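Local atomic coordinates of putative isochorismatase hydrolase (Oleispira antarctica, PDB entry 3LQY), a protein that probably acts as a hydrolase of the isochorismatase-like family, although its natural substrate is not established. Residues P71-D74 with G75-I78. Numbering follows the deposited sequence.
Sequences PGSD and GAKI
Lys-77 and Asp-74 form a salt bridge three residues apart, with Lys-77 NZ 2.7 Å from Asp-74 OD1. The ammonium reaches the carboxylate from above its plane, 57° out of it. Both side chains leave the backbone with CG anti to the carbonyl carbon and then run side by side; because the lysine is fully extended beyond CG, NZ is carried up to OD1.

The main chain beneath makes two consecutive i to i+3 bonds, those of two overlapping type I turns. Lys-77 N donates to Asp-74 O at 3.1 Å. Ala-76 N donates to Ser-73 O at 3.3 Å. A weak hydrogen bond also runs from Ala-76 N to Ser-73 OG (3.4 Å), but the main partner of that hydroxyl is the carbonyl of Leu-70, just upstream. With chi1 at 64°, OG sits between the serine's own N and carbonyl carbon, which brings it near Ala-76 N.

Packing is modest: Ala-76 CB rests 3.7 Å from Ser-73 OG, and Lys-77 CD lies against Asp-74 CA at the same separation.

Asn-17 ND2 also bonds Asp-74 O, while Gln-16 and Arg-58 both hold Ala-76 O. The turn, within the long loop joining parallel strands 54-59 and 90-93, is thereby fastened to the segment following strand 8-13 and to strand 54-59, where Ile-78 packs on His-56 and Arg-58.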
ATOM      1  N   PRO A  71     -12.344   4.707  13.820  1.00 67.52           N
ATOM      2  CA  PRO A  71     -13.238   3.793  13.147  1.00 70.06           C
ATOM      3  C   PRO A  71     -14.571   4.494  12.741  1.00 71.96           C
ATOM      4  O   PRO A  71     -15.194   5.228  13.540  1.00 73.24           O
ATOM      5  CB  PRO A  71     -13.396   2.672  14.177  1.00 73.10           C
ATOM      6  CG  PRO A  71     -13.350   3.405  15.495  1.00 74.35           C
ATOM      7  CD  PRO A  71     -12.304   4.472  15.274  1.00 70.26           C
ATOM      8  N   GLY A  72     -14.949   4.318  11.472  1.00 71.62           N
ATOM      9  CA  GLY A  72     -16.119   4.965  10.895  1.00 73.84           C
ATOM     10  C   GLY A  72     -15.951   6.420  10.449  1.00 71.20           C
ATOM     11  O   GLY A  72     -16.908   7.029   9.933  1.00 71.11           O
ATOM     12  N   SER A  73     -14.751   6.975  10.643  1.00 66.40           N
ATOM     13  CA  SER A  73     -14.493   8.389  10.342  1.00 64.17           C
ATOM     14  C   SER A  73     -14.204   8.605   8.865  1.00 62.07           C
ATOM     15  O   SER A  73     -13.768   7.674   8.169  1.00 61.16           O
ATOM     16  CB  SER A  73     -13.311   8.898  11.154  1.00 61.79           C
ATOM     17  OG  SER A  73     -12.122   8.210  10.795  1.00 57.71           O
ATOM     18  N   ASP A  74     -14.420   9.838   8.390  1.00 60.84           N
ATOM     19  CA  ASP A  74     -14.035  10.186   7.019  1.00 59.68           C
ATOM     20  C   ASP A  74     -12.489  10.097   6.866  1.00 55.72           C
ATOM     21  O   ASP A  74     -11.981   9.847   5.765  1.00 54.52           O
ATOM     22  CB  ASP A  74     -14.534  11.579   6.604  1.00 60.60           C
ATOM     23  CG  ASP A  74     -16.046  11.705   6.656  1.00 67.31           C
ATOM     24  OD1 ASP A  74     -16.762  10.670   6.701  1.00 72.07           O
ATOM     25  OD2 ASP A  74     -16.530  12.860   6.622  1.00 71.84           O
ATOM     26  N   GLY A  75     -11.752  10.279   7.973  1.00 53.14           N
ATOM     27  CA  GLY A  75     -10.293  10.321   7.904  1.00 50.47           C
ATOM     28  C   GLY A  75      -9.723   8.944   7.562  1.00 48.80           C
ATOM     29  O   GLY A  75      -8.605   8.821   7.006  1.00 47.10           O
ATOM     30  N   ALA A  76     -10.515   7.910   7.858  1.00 50.97           N
ATOM     31  CA  ALA A  76     -10.152   6.498   7.587  1.00 52.57           C
ATOM     32  C   ALA A  76     -10.664   5.990   6.255  1.00 53.31           C
ATOM     33  O   ALA A  76     -10.451   4.836   5.917  1.00 54.50           O
ATOM     34  CB  ALA A  76     -10.683   5.592   8.693  1.00 55.60           C
ATOM     35  N   LYS A  77     -11.331   6.838   5.497  1.00 54.50           N
ATOM     36  CA  LYS A  77     -11.827   6.471   4.166  1.00 56.50           C
ATOM     37  C   LYS A  77     -10.684   6.539   3.166  1.00 54.21           C
ATOM     38  O   LYS A  77      -9.808   7.374   3.306  1.00 51.12           O
ATOM     39  CB  LYS A  77     -12.960   7.420   3.732  1.00 60.39           C
ATOM     40  CG  LYS A  77     -14.214   7.278   4.541  1.00 65.43           C
ATOM     41  CD  LYS A  77     -15.313   8.308   4.071  1.00 69.53           C
ATOM     42  CE  LYS A  77     -16.582   8.192   4.873  1.00 75.75           C
ATOM     43  NZ  LYS A  77     -17.503   9.321   4.519  1.00 78.47           N
ATOM     44  N   ILE A  78     -10.717   5.667   2.152  1.00 55.53           N
ATOM     45  CA  ILE A  78      -9.754   5.704   1.048  1.00 53.74           C
ATOM     46  C   ILE A  78      -9.943   7.026   0.311  1.00 54.02           C
ATOM     47  O   ILE A  78     -11.098   7.459   0.005  1.00 55.90           O
ATOM     48  CB  ILE A  78     -10.007   4.578   0.029  1.00 56.24           C
ATOM     49  CG1 ILE A  78      -9.708   3.221   0.653  1.00 59.48           C
ATOM     50  CG2 ILE A  78      -9.194   4.815  -1.260  1.00 57.83           C
ATOM     51  CD1 ILE A  78      -9.988   2.044  -0.281  1.00 64.22           C
TER